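Local coordinates for YcgJ protein (Bacillus subtilis, PDB 1XXL) that probably transfers methyl groups from S-adenosylmethionine to an acceptor not yet identified, at residues L12-A17 against A36-P41; A21-L26 against S87-T92; D124-E129 against K228-Q233; I178-W183 against N219-S224. All coordinates share one frame; numbering follows the deposited sequence.

Interaction 1 (L12-A17 against A36-P41); sequences LMIKTA and ALAFSP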
loop_
_atom_site.group_PDB
_atom_site.type_symbol
_atom_site.label_atom_id
_atom_site.label_comp_id
_atom_site.label_asym_id
_atom_site.label_seq_id
_atom_site.Cartn_x
_atom_site.Cartn_y
_atom_site.Cartn_z
ATOM N N LEU A 12 6.779 -8.084 8.095
ATOM C CA LEU A 12 6.557 -9.121 7.058
ATOM C C LEU A 12 7.352 -8.898 5.774
ATOM O O LEU A 12 7.889 -9.849 5.174
ATOM C CB LEU A 12 5.078 -9.222 6.656
ATOM C CG LEU A 12 4.298 -10.519 6.892
ATOM C CD1 LEU A 12 3.147 -10.591 5.892
ATOM C CD2 LEU A 12 5.139 -11.794 6.819
HETATM N N MSE A 13 7.372 -7.650 5.333
HETATM C CA MSE A 13 8.153 -7.267 4.158
HETATM C C MSE A 13 9.639 -7.492 4.372
HETATM O O MSE A 13 10.314 -8.037 3.519
HETATM C CB MSE A 13 7.935 -5.794 3.826
HETATM C CG MSE A 13 6.591 -5.496 3.245
HETATM SE SE MSE A 13 6.454 -3.566 2.891
HETATM C CE MSE A 13 5.698 -3.649 1.125
ATOM N N ILE A 14 10.150 -7.057 5.519
ATOM C CA ILE A 14 11.561 -7.234 5.795
ATOM C C ILE A 14 11.882 -8.724 5.826
ATOM O O ILE A 14 12.821 -9.167 5.168
ATOM C CB ILE A 14 12.009 -6.499 7.098
ATOM C CG1 ILE A 14 11.952 -4.989 6.885
ATOM C CG2 ILE A 14 13.444 -6.930 7.503
ATOM C CD1 ILE A 14 12.004 -4.186 8.188
ATOM N N LYS A 15 11.094 -9.502 6.561
ATOM C CA LYS A 15 11.260 -10.963 6.598
ATOM C C LYS A 15 11.265 -11.620 5.191
ATOM O O LYS A 15 12.117 -12.454 4.858
ATOM C CB LYS A 15 10.151 -11.577 7.462
ATOM C CG LYS A 15 10.332 -13.065 7.721
ATOM C CD LYS A 15 9.070 -13.703 8.283
ATOM C CE LYS A 15 9.195 -15.237 8.287
ATOM N NZ LYS A 15 7.898 -15.880 8.625
ATOM N N THR A 16 10.311 -11.226 4.357
ATOM C CA THR A 16 10.131 -11.833 3.049
ATOM C C THR A 16 11.204 -11.404 2.029
ATOM O O THR A 16 11.552 -12.167 1.109
ATOM C CB THR A 16 8.720 -11.486 2.516
ATOM O OG1 THR A 16 7.733 -11.893 3.483
ATOM C CG2 THR A 16 8.433 -12.172 1.151
ATOM N N ALA A 17 11.749 -10.204 2.215
ATOM C CA ALA A 17 12.685 -9.607 1.254
ATOM C C ALA A 17 14.017 -10.342 1.135
ATOM O O ALA A 17 14.704 -10.176 0.129
ATOM C CB ALA A 17 12.947 -8.164 1.623
ATOM N N ALA A 36 11.639 2.797 4.286
ATOM C CA ALA A 36 13.034 2.906 3.846
ATOM C C ALA A 36 13.997 2.822 5.017
ATOM O O ALA A 36 15.021 2.131 4.941
ATOM C CB ALA A 36 13.264 4.216 3.048
ATOM N N LEU A 37 13.682 3.515 6.104
ATOM C CA LEU A 37 14.523 3.426 7.310
ATOM C C LEU A 37 14.590 2.027 7.902
ATOM O O LEU A 37 15.648 1.588 8.359
ATOM C CB LEU A 37 14.037 4.387 8.377
ATOM C CG LEU A 37 14.130 5.869 8.013
ATOM C CD1 LEU A 37 13.689 6.661 9.232
ATOM C CD2 LEU A 37 15.517 6.256 7.633
ATOM N N ALA A 38 13.472 1.314 7.883
ATOM C CA ALA A 38 13.460 -0.049 8.424
ATOM C C ALA A 38 14.337 -1.010 7.613
ATOM O O ALA A 38 14.941 -1.913 8.175
ATOM C CB ALA A 38 12.040 -0.558 8.543
ATOM N N PHE A 39 14.438 -0.796 6.303
ATOM C CA PHE A 39 15.272 -1.651 5.462
ATOM C C PHE A 39 16.746 -1.333 5.577
ATOM O O PHE A 39 17.585 -2.200 5.319
ATOM C CB PHE A 39 14.844 -1.561 3.977
ATOM C CG PHE A 39 13.776 -2.552 3.589
ATOM C CD1 PHE A 39 12.433 -2.276 3.827
ATOM C CD2 PHE A 39 14.115 -3.770 3.003
ATOM C CE1 PHE A 39 11.431 -3.210 3.487
ATOM C CE2 PHE A 39 13.120 -4.694 2.641
ATOM C CZ PHE A 39 11.787 -4.410 2.891
ATOM N N SER A 40 17.051 -0.091 5.958
ATOM C CA SER A 40 18.408 0.468 5.853
ATOM C C SER A 40 19.544 -0.292 6.580
ATOM O O SER A 40 20.636 -0.359 6.050
ATOM C CB SER A 40 18.417 1.950 6.271
ATOM O OG SER A 40 18.239 2.101 7.664
ATOM N N PRO A 41 19.290 -0.878 7.772
ATOM C CA PRO A 41 20.370 -1.652 8.394
ATOM C C PRO A 41 20.825 -2.878 7.592
ATOM O O PRO A 41 21.957 -3.323 7.767
ATOM C CB PRO A 41 19.762 -2.088 9.745
ATOM C CG PRO A 41 18.584 -1.175 9.963
ATOM C CD PRO A 41 18.069 -0.881 8.607
#
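I14 and F39 mark the closest backbone approach of two helices, their CA atoms 6.7 Å apart, where helix 7-17 runs past the end of helix 34-39. Both lie on the same face of the central sheet of what is, by family and topology, a Rossmann-like methyltransferase fold. No hydrogen bond joins the two segments; the contact rests on apolar side chains. F39 does most of the work: a flat, buried ring that can offer face and edge to different partners. I14 CG1 sits over one face, offset toward the rim, at 4.0 Å from the ring centroid and 16° off the normal, a CH-pi contact. Because CG1 of I14 is anti to its carbonyl carbon (chi1 -69°), the branch passes over the ring, and the CD1 methyl beyond it reaches A38 CB at 3.6 Å. A38 suits this place because its short side chain lets the helices come close. Of the side chain of M13, a selenomethionine here, CB meets F39 CZ at 4.2 Å; the rest turns to T92 and R94 of strand 88-94. An alanine in place of F39 would probably open a gap, leaving I14 CG1 without the ring face beneath it and T92 without an aromatic neighbour. At the ring's edge and in its plane, A17 CB stands 3.6 Å from F39 CE2.

Interaction 2 (A21-L26 against S87-T92); sequences AEHRVL and SFDIIT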
loop_
_atom_site.group_PDB
_atom_site.type_symbol
_atom_site.label_atom_id
_atom_site.label_comp_id
_atom_site.label_asym_id
_atom_site.label_seq_id
_atom_site.Cartn_x
_atom_site.Cartn_y
_atom_site.Cartn_z
ATOM N N ALA A 21 23.432 -7.476 2.035
ATOM C CA ALA A 21 24.167 -6.225 2.198
ATOM C C ALA A 21 24.396 -5.437 0.893
ATOM O O ALA A 21 24.504 -4.220 0.916
ATOM C CB ALA A 21 25.520 -6.499 2.908
ATOM N N GLU A 22 24.455 -6.123 -0.239
ATOM C CA GLU A 22 24.676 -5.456 -1.529
ATOM C C GLU A 22 23.383 -5.045 -2.277
ATOM O O GLU A 22 23.442 -4.550 -3.398
ATOM C CB GLU A 22 25.548 -6.332 -2.432
ATOM C CG GLU A 22 24.882 -7.609 -2.968
ATOM C CD GLU A 22 24.942 -8.796 -2.017
ATOM O OE1 GLU A 22 24.542 -9.908 -2.467
ATOM O OE2 GLU A 22 25.380 -8.631 -0.846
ATOM N N HIS A 23 22.227 -5.237 -1.653
ATOM C CA HIS A 23 20.970 -4.951 -2.319
ATOM C C HIS A 23 20.650 -3.461 -2.415
ATOM O O HIS A 23 20.941 -2.680 -1.518
ATOM C CB HIS A 23 19.821 -5.685 -1.628
ATOM C CG HIS A 23 19.718 -7.133 -1.999
ATOM N ND1 HIS A 23 19.036 -8.048 -1.228
ATOM C CD2 HIS A 23 20.207 -7.823 -3.057
ATOM C CE1 HIS A 23 19.086 -9.234 -1.810
ATOM N NE2 HIS A 23 19.799 -9.125 -2.915
ATOM N N ARG A 24 20.033 -3.095 -3.529
ATOM C CA ARG A 24 19.490 -1.761 -3.750
ATOM C C ARG A 24 17.966 -1.858 -3.740
ATOM O O ARG A 24 17.385 -2.705 -4.438
ATOM C CB ARG A 24 20.007 -1.211 -5.071
ATOM C CG ARG A 24 21.527 -1.098 -5.085
ATOM C CD ARG A 24 22.010 -0.210 -6.196
ATOM N NE ARG A 24 23.475 -0.198 -6.321
ATOM C CZ ARG A 24 24.142 0.300 -7.371
ATOM N NH1 ARG A 24 23.496 0.834 -8.418
ATOM N NH2 ARG A 24 25.477 0.271 -7.381
ATOM N N VAL A 25 17.333 -1.008 -2.937
ATOM C CA VAL A 25 15.895 -1.077 -2.687
ATOM C C VAL A 25 15.219 0.231 -3.104
ATOM O O VAL A 25 15.718 1.341 -2.826
ATOM C CB VAL A 25 15.601 -1.324 -1.166
ATOM C CG1 VAL A 25 14.111 -1.407 -0.864
ATOM C CG2 VAL A 25 16.309 -2.560 -0.675
ATOM N N LEU A 26 14.063 0.094 -3.734
ATOM C CA LEU A 26 13.222 1.220 -4.035
ATOM C C LEU A 26 11.918 1.081 -3.254
ATOM O O LEU A 26 11.268 0.020 -3.290
ATOM C CB LEU A 26 12.946 1.278 -5.532
ATOM C CG LEU A 26 11.883 2.247 -6.026
ATOM C CD1 LEU A 26 12.277 3.671 -5.765
ATOM C CD2 LEU A 26 11.614 2.032 -7.515
ATOM N N SER A 87 17.314 -2.102 -12.303
ATOM C CA SER A 87 18.235 -1.424 -11.387
ATOM C C SER A 87 18.031 -1.716 -9.889
ATOM O O SER A 87 18.895 -1.397 -9.080
ATOM C CB SER A 87 18.275 0.093 -11.686
ATOM O OG SER A 87 17.064 0.745 -11.375
ATOM N N PHE A 88 16.920 -2.336 -9.510
ATOM C CA PHE A 88 16.673 -2.632 -8.098
ATOM C C PHE A 88 16.497 -4.132 -7.828
ATOM O O PHE A 88 15.924 -4.867 -8.627
ATOM C CB PHE A 88 15.451 -1.860 -7.584
ATOM C CG PHE A 88 15.626 -0.368 -7.602
ATOM C CD1 PHE A 88 16.279 0.279 -6.559
ATOM C CD2 PHE A 88 15.150 0.382 -8.661
ATOM C CE1 PHE A 88 16.434 1.641 -6.567
ATOM C CE2 PHE A 88 15.321 1.756 -8.683
ATOM C CZ PHE A 88 15.966 2.380 -7.624
ATOM N N ASP A 89 17.000 -4.551 -6.680
ATOM C CA ASP A 89 16.895 -5.922 -6.225
ATOM C C ASP A 89 15.543 -6.143 -5.574
ATOM O O ASP A 89 14.956 -7.207 -5.678
ATOM C CB ASP A 89 18.015 -6.220 -5.204
ATOM C CG ASP A 89 19.388 -6.124 -5.821
ATOM O OD1 ASP A 89 20.088 -5.092 -5.634
ATOM O OD2 ASP A 89 19.734 -7.072 -6.539
ATOM N N ILE A 90 15.088 -5.128 -4.863
ATOM C CA ILE A 90 13.837 -5.183 -4.134
ATOM C C ILE A 90 13.105 -3.863 -4.351
ATOM O O ILE A 90 13.720 -2.782 -4.332
ATOM C CB ILE A 90 14.079 -5.351 -2.626
ATOM C CG1 ILE A 90 14.896 -6.627 -2.340
ATOM C CG2 ILE A 90 12.750 -5.353 -1.877
ATOM C CD1 ILE A 90 15.499 -6.685 -0.942
ATOM N N ILE A 91 11.796 -3.964 -4.569
ATOM C CA ILE A 91 10.918 -2.805 -4.659
ATOM C C ILE A 91 9.761 -3.045 -3.723
ATOM O O ILE A 91 9.162 -4.099 -3.766
ATOM C CB ILE A 91 10.384 -2.558 -6.099
ATOM C CG1 ILE A 91 11.547 -2.363 -7.076
ATOM C CG2 ILE A 91 9.412 -1.351 -6.100
ATOM C CD1 ILE A 91 11.144 -2.324 -8.521
ATOM N N THR A 92 9.471 -2.062 -2.877
ATOM C CA THR A 92 8.442 -2.156 -1.863
ATOM C C THR A 92 7.394 -1.092 -2.108
ATOM O O THR A 92 7.679 -0.005 -2.613
ATOM C CB THR A 92 8.999 -1.982 -0.399
ATOM O OG1 THR A 92 9.609 -0.689 -0.249
ATOM C CG2 THR A 92 10.047 -3.044 -0.071
#
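The D89 side chain is swung with CG beside its own backbone N and anti to the carbonyl carbon (chi1 -64°), and H23 CG takes the same place; the two side chains cross at about a right angle, although the planes of ring and carboxylate are only 33° apart, with H23 CD2 3.3 Å from D89 CG. From there D89 OD1 accepts R24 N on its anti side, at 2.9 Å and nearly straight (170°). The same oxygen has a second partner in the salt bridge to K115 NZ, which suits a short acid at this bend of the chain. R24 O takes D89 N at 2.9 Å, with I90 N adding a weak bond. Beyond the bend the pairing is regular: L26 N donates to I90 O at 3.0 Å and T92 N to L26 O at 2.8 Å. V25 and I90 lie side by side on one face, while L26 and I91 occupy the other, under helix 103-113. There L26 CB rests over the centre of the F88 ring, 3.5 Å from its centroid, and F83 meets that ring edge-to-face. An alanine at F88 would probably leave L26 CB and F83 without their aromatic partner, opening a gap there. Such adjacent parallel strands form the core of the Rossmann-like methyltransferase sheet, whose S-adenosylmethionine-binding residues G29 and R94 follow or end these two strands.

Interaction 3 (D124-E129 against K228-Q233); sequences DHYAPE and KAILIQ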
loop_
_atom_site.group_PDB
_atom_site.type_symbol
_atom_site.label_atom_id
_atom_site.label_comp_id
_atom_site.label_asym_id
_atom_site.label_seq_id
_atom_site.Cartn_x
_atom_site.Cartn_y
_atom_site.Cartn_z
ATOM N N ASP A 124 -1.163 -3.964 0.506
ATOM C CA ASP A 124 -2.273 -3.056 0.459
ATOM C C ASP A 124 -3.515 -3.749 0.973
ATOM O O ASP A 124 -3.538 -4.951 1.171
ATOM C CB ASP A 124 -2.477 -2.498 -0.977
ATOM C CG ASP A 124 -3.030 -1.062 -0.983
ATOM O OD1 ASP A 124 -3.063 -0.469 -2.084
ATOM O OD2 ASP A 124 -3.445 -0.536 0.092
ATOM N N HIS A 125 -4.553 -2.975 1.222
ATOM C CA HIS A 125 -5.849 -3.585 1.378
ATOM C C HIS A 125 -6.436 -3.776 -0.035
ATOM O O HIS A 125 -5.997 -3.140 -0.995
ATOM C CB HIS A 125 -6.781 -2.860 2.362
ATOM C CG HIS A 125 -6.684 -1.379 2.332
ATOM N ND1 HIS A 125 -7.462 -0.607 1.506
ATOM C CD2 HIS A 125 -5.915 -0.522 3.045
ATOM C CE1 HIS A 125 -7.169 0.669 1.698
ATOM N NE2 HIS A 125 -6.227 0.746 2.623
ATOM N N TYR A 126 -7.333 -4.733 -0.163
ATOM C CA TYR A 126 -7.834 -5.122 -1.464
ATOM C C TYR A 126 -9.355 -5.265 -1.458
ATOM O O TYR A 126 -9.974 -5.415 -0.420
ATOM C CB TYR A 126 -7.141 -6.413 -1.911
ATOM C CG TYR A 126 -7.389 -7.633 -1.044
ATOM C CD1 TYR A 126 -6.533 -7.967 -0.005
ATOM C CD2 TYR A 126 -8.479 -8.442 -1.272
ATOM C CE1 TYR A 126 -6.747 -9.101 0.764
ATOM C CE2 TYR A 126 -8.711 -9.538 -0.512
ATOM C CZ TYR A 126 -7.842 -9.874 0.512
ATOM O OH TYR A 126 -8.109 -10.971 1.278
ATOM N N ALA A 127 -9.927 -5.221 -2.653
ATOM C CA ALA A 127 -11.350 -5.419 -2.892
ATOM C C ALA A 127 -11.647 -6.916 -2.964
ATOM O O ALA A 127 -10.938 -7.657 -3.645
ATOM C CB ALA A 127 -11.735 -4.770 -4.209
ATOM N N PRO A 128 -12.701 -7.376 -2.255
ATOM C CA PRO A 128 -13.162 -8.733 -2.472
ATOM C C PRO A 128 -13.549 -8.954 -3.941
ATOM O O PRO A 128 -13.783 -7.990 -4.687
ATOM C CB PRO A 128 -14.373 -8.848 -1.539
ATOM C CG PRO A 128 -14.138 -7.838 -0.496
ATOM C CD PRO A 128 -13.469 -6.700 -1.205
ATOM N N GLU A 129 -13.579 -10.210 -4.346
ATOM C CA GLU A 129 -13.920 -10.577 -5.720
ATOM C C GLU A 129 -15.347 -10.155 -6.094
ATOM O O GLU A 129 -15.575 -9.663 -7.201
ATOM C CB GLU A 129 -13.731 -12.083 -5.912
ATOM C CG GLU A 129 -12.265 -12.522 -5.881
ATOM C CD GLU A 129 -11.422 -11.841 -6.973
ATOM O OE1 GLU A 129 -10.393 -11.200 -6.649
ATOM O OE2 GLU A 129 -11.811 -11.936 -8.159
ATOM N N LYS A 228 -9.479 -5.771 4.242
ATOM C CA LYS A 228 -8.781 -6.993 3.822
ATOM C C LYS A 228 -7.384 -6.646 3.337
ATOM O O LYS A 228 -7.232 -5.941 2.340
ATOM C CB LYS A 228 -9.539 -7.685 2.686
ATOM C CG LYS A 228 -11.040 -7.764 2.849
ATOM C CD LYS A 228 -11.462 -8.316 4.188
ATOM C CE LYS A 228 -11.316 -9.780 4.256
ATOM N NZ LYS A 228 -12.172 -10.280 5.405
ATOM N N ALA A 229 -6.368 -7.140 4.029
ATOM C CA ALA A 229 -4.980 -6.769 3.752
ATOM C C ALA A 229 -4.227 -7.966 3.282
ATOM O O ALA A 229 -4.588 -9.102 3.601
ATOM C CB ALA A 229 -4.343 -6.205 4.986
ATOM N N ILE A 230 -3.176 -7.711 2.508
ATOM C CA ILE A 230 -2.345 -8.770 1.975
ATOM C C ILE A 230 -0.899 -8.301 1.772
ATOM O O ILE A 230 -0.646 -7.121 1.566
ATOM C CB ILE A 230 -2.974 -9.285 0.643
ATOM C CG1 ILE A 230 -2.372 -10.627 0.238
ATOM C CG2 ILE A 230 -2.873 -8.199 -0.429
ATOM C CD1 ILE A 230 -3.074 -11.308 -0.982
ATOM N N LEU A 231 0.043 -9.238 1.839
ATOM C CA LEU A 231 1.357 -9.057 1.241
ATOM C C LEU A 231 1.432 -9.976 0.055
ATOM O O LEU A 231 1.291 -11.210 0.192
ATOM C CB LEU A 231 2.506 -9.371 2.194
ATOM C CG LEU A 231 3.900 -9.470 1.523
ATOM C CD1 LEU A 231 4.305 -8.173 0.870
ATOM C CD2 LEU A 231 4.982 -9.877 2.550
ATOM N N ILE A 232 1.651 -9.367 -1.103
ATOM C CA ILE A 232 1.876 -10.076 -2.340
ATOM C C ILE A 232 3.356 -9.921 -2.672
ATOM O O ILE A 232 3.916 -8.820 -2.558
ATOM C CB ILE A 232 1.033 -9.458 -3.488
ATOM C CG1 ILE A 232 -0.456 -9.708 -3.271
ATOM C CG2 ILE A 232 1.449 -9.995 -4.855
ATOM C CD1 ILE A 232 -1.318 -8.673 -3.945
ATOM N N GLN A 233 3.978 -11.016 -3.091
ATOM C CA GLN A 233 5.306 -10.982 -3.668
ATOM C C GLN A 233 5.243 -11.234 -5.171
ATOM O O GLN A 233 4.661 -12.237 -5.626
ATOM C CB GLN A 233 6.227 -11.995 -3.011
ATOM C CG GLN A 233 7.670 -11.928 -3.524
ATOM C CD GLN A 233 8.653 -12.704 -2.658
ATOM O OE1 GLN A 233 9.585 -12.133 -2.102
ATOM N NE2 GLN A 233 8.459 -13.986 -2.558
HETATM O O HOH W 1 -10.271 -4.051 1.853
HETATM O O HOH W 2 -7.252 -10.470 3.722
#
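Y126 lays its ring across the start of the K228 side chain, the two crossing obliquely. K228 CB lies over one face, offset toward the rim, with Y126 CZ its nearest ring atom at 3.5 Å. Y126 CG stands between its backbone N and carbonyl carbon (chi1 63°), a placement that carries the ring back over the opposing strand. I230 crosses the ring at about a right angle, its CG2 methyl 3.7 Å from Y126 CD1, while A229 O lies in the ring plane at the edge. A tyrosine fits because its apolar ring covers aliphatic groups as its hydroxyl OH reaches a water 2.6 Å away. That water donates to A229 O at 3.0 Å, tying the ring's tip to the strand it covers. The bends in the K228 chain lead NZ off to N175 and T211 O. Behind the tyrosine, I230 N donates to D124 O at 3.1 Å, and a weaker bond runs from D124 N to I230 O. D124 OD2 lies over the centre of the H125 ring and receives H125 N from above the carboxylate plane, at 2.9 Å; it also bonds H98 ND1, while H125 stacks on H98 and holds E151. This is the antiparallel pairing of class I methyltransferases, in which the last strand, here 222-236, slips between two others, 118-125 and 166-179, and runs against both.

Interaction 4 (I178-W183 against N219-S224); sequences IQYDSW and NGQPIS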
loop_
_atom_site.group_PDB
_atom_site.type_symbol
_atom_site.label_atom_id
_atom_site.label_comp_id
_atom_site.label_asym_id
_atom_site.label_seq_id
_atom_site.Cartn_x
_atom_site.Cartn_y
_atom_site.Cartn_z
ATOM N N ILE A 178 -9.842 -1.649 12.086
ATOM C CA ILE A 178 -9.926 -0.196 12.094
ATOM C C ILE A 178 -10.836 0.236 13.244
ATOM O O ILE A 178 -11.989 -0.186 13.323
ATOM C CB ILE A 178 -10.416 0.377 10.737
ATOM C CG1 ILE A 178 -9.286 0.313 9.689
ATOM C CG2 ILE A 178 -10.783 1.858 10.869
ATOM C CD1 ILE A 178 -9.359 -0.819 8.881
ATOM N N GLN A 179 -10.277 1.042 14.144
ATOM C CA GLN A 179 -11.025 1.682 15.201
ATOM C C GLN A 179 -11.598 2.974 14.618
ATOM O O GLN A 179 -10.871 3.880 14.241
ATOM C CB GLN A 179 -10.137 1.960 16.421
ATOM C CG GLN A 179 -9.467 0.706 17.052
ATOM C CD GLN A 179 -10.437 -0.427 17.425
ATOM O OE1 GLN A 179 -10.195 -1.621 17.119
ATOM N NE2 GLN A 179 -11.541 -0.070 18.049
ATOM N N TYR A 180 -12.920 3.007 14.514
ATOM C CA TYR A 180 -13.630 4.026 13.762
ATOM C C TYR A 180 -13.314 5.473 14.193
ATOM O O TYR A 180 -13.022 6.334 13.337
ATOM C CB TYR A 180 -15.141 3.750 13.846
ATOM C CG TYR A 180 -15.936 4.843 13.193
ATOM C CD1 TYR A 180 -16.501 5.869 13.952
ATOM C CD2 TYR A 180 -16.070 4.891 11.807
ATOM C CE1 TYR A 180 -17.202 6.904 13.344
ATOM C CE2 TYR A 180 -16.778 5.935 11.185
ATOM C CZ TYR A 180 -17.332 6.924 11.960
ATOM O OH TYR A 180 -18.017 7.942 11.353
ATOM N N ASP A 181 -13.334 5.737 15.502
ATOM C CA ASP A 181 -13.188 7.118 16.006
ATOM C C ASP A 181 -11.843 7.655 15.600
ATOM O O ASP A 181 -11.706 8.789 15.149
ATOM C CB ASP A 181 -13.293 7.196 17.528
ATOM C CG ASP A 181 -14.736 7.207 18.046
ATOM O OD1 ASP A 181 -15.711 7.518 17.290
ATOM O OD2 ASP A 181 -14.882 6.909 19.266
ATOM N N SER A 182 -10.840 6.817 15.763
ATOM C CA SER A 182 -9.474 7.175 15.433
ATOM C C SER A 182 -9.278 7.362 13.922
ATOM O O SER A 182 -8.622 8.294 13.485
ATOM C CB SER A 182 -8.565 6.091 15.991
ATOM O OG SER A 182 -7.280 6.201 15.453
ATOM N N TRP A 183 -9.871 6.474 13.137
ATOM C CA TRP A 183 -9.828 6.534 11.674
ATOM C C TRP A 183 -10.427 7.837 11.121
ATOM O O TRP A 183 -9.887 8.434 10.206
ATOM C CB TRP A 183 -10.620 5.332 11.159
ATOM C CG TRP A 183 -10.603 5.066 9.700
ATOM C CD1 TRP A 183 -9.552 4.666 8.964
ATOM C CD2 TRP A 183 -11.723 5.102 8.822
ATOM N NE1 TRP A 183 -9.936 4.463 7.670
ATOM C CE2 TRP A 183 -11.267 4.739 7.557
ATOM C CE3 TRP A 183 -13.076 5.438 8.986
ATOM C CZ2 TRP A 183 -12.110 4.665 6.448
ATOM C CZ3 TRP A 183 -13.908 5.378 7.898
ATOM C CH2 TRP A 183 -13.424 4.994 6.633
ATOM N N ASN A 219 -27.301 2.992 18.731
ATOM C CA ASN A 219 -27.740 4.221 18.044
ATOM C C ASN A 219 -27.108 4.454 16.660
ATOM O O ASN A 219 -27.238 5.548 16.097
ATOM C CB ASN A 219 -27.549 5.453 18.946
ATOM C CG ASN A 219 -26.086 5.854 19.125
ATOM O OD1 ASN A 219 -25.804 6.909 19.694
ATOM N ND2 ASN A 219 -25.155 5.024 18.651
ATOM N N GLY A 220 -26.433 3.434 16.120
ATOM C CA GLY A 220 -25.861 3.497 14.775
ATOM C C GLY A 220 -24.487 4.112 14.668
ATOM O O GLY A 220 -23.925 4.146 13.588
ATOM N N GLN A 221 -23.934 4.611 15.769
ATOM C CA GLN A 221 -22.588 5.190 15.756
ATOM C C GLN A 221 -21.588 4.034 15.551
ATOM O O GLN A 221 -21.600 3.067 16.324
ATOM C CB GLN A 221 -22.306 5.940 17.057
ATOM C CG GLN A 221 -20.929 6.602 17.148
ATOM C CD GLN A 221 -20.764 7.806 16.228
ATOM O OE1 GLN A 221 -21.729 8.283 15.622
ATOM N NE2 GLN A 221 -19.530 8.306 16.126
ATOM N N PRO A 222 -20.774 4.091 14.469
ATOM C CA PRO A 222 -19.881 2.954 14.217
ATOM C C PRO A 222 -18.769 2.850 15.248
ATOM O O PRO A 222 -18.338 3.861 15.803
ATOM C CB PRO A 222 -19.329 3.244 12.823
ATOM C CG PRO A 222 -20.280 4.279 12.243
ATOM C CD PRO A 222 -20.655 5.103 13.409
ATOM N N ILE A 223 -18.323 1.618 15.488
ATOM C CA ILE A 223 -17.266 1.342 16.442
ATOM C C ILE A 223 -16.007 0.850 15.751
ATOM O O ILE A 223 -14.915 1.362 16.006
ATOM C CB ILE A 223 -17.759 0.324 17.486
ATOM C CG1 ILE A 223 -18.813 0.996 18.372
ATOM C CG2 ILE A 223 -16.603 -0.183 18.342
ATOM C CD1 ILE A 223 -19.649 0.023 19.173
ATOM N N SER A 224 -16.153 -0.155 14.894
ATOM C CA SER A 224 -15.014 -0.745 14.223
ATOM C C SER A 224 -15.412 -1.474 12.944
ATOM O O SER A 224 -16.584 -1.780 12.718
ATOM C CB SER A 224 -14.276 -1.705 15.175
ATOM O OG SER A 224 -15.109 -2.771 15.575
HETATM O O HOH W 3 -14.250 3.431 17.575
#
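Y180 meets I223 at a strand-to-helix junction, where strand 166-179 gives way to helix 180-187, with Q179 at the N-cap, beside a classic beta bulge in which I223 and S224 both face T215. Q179 and S224 form an antiparallel non-hydrogen-bonded pair, with S224 CA 3.2 Å from I178 O in a CA-H...O contact. The first turn of a helix has amide hydrogens without carbonyls of their own helix to bind, and here I223 O provides for two of them. It accepts Y180 N directly at 3.0 Å, with an N-H...O angle of 162°, although the donor stands 40° above the carbonyl plane. It also takes a hydrogen from a water, which lies 2.7 Å from I223 O and accepts in turn from D181 N. The regular helix bonding then begins with W183 N to Q179 O. Y180 CG is anti to its backbone N (chi1 175°), which sends the ring over P222. P222 CB sits over the ring's centre, 3.8 Å from the centroid, and the compact, rigid pyrrolidine suits a CH-pi contact with a flat aromatic. Q221 NE2 comes within 3.9 Å of Y180 CE1, its amide plane nearly perpendicular to the ring. At the far end of the ring, Y180 OH bonds E194. I197 and I198 of helix 191-202 also touch Y180, I198 and L201 of that helix pack on P222 together with L216 of strand 215-216, and W183 faces helix 131-144 through L140 and N141.

Interactions 1 and 2 touch directly: F39 CZ lies 3.7 Å from T92 CG2, and A17 O is 3.7 Å from I90 CD1, so the helix pair of interaction 1 packs onto strand 88-94 of interaction 2. Interaction 1 also reaches interaction 3, where T16 OG1 comes within 3.5 Å of L231 CD2. Interactions 2, 3 and 4 all reach one sheet; 3 and 4 share strand 222-236, their centres about 22 Å apart. The S-adenosylmethionine site is closest to the first three: the side chain of M13 is about 4 Å from that of R94, and that of D124 about 8 Å. Interaction 4, centred about 39 Å from interaction 2, lies away from it.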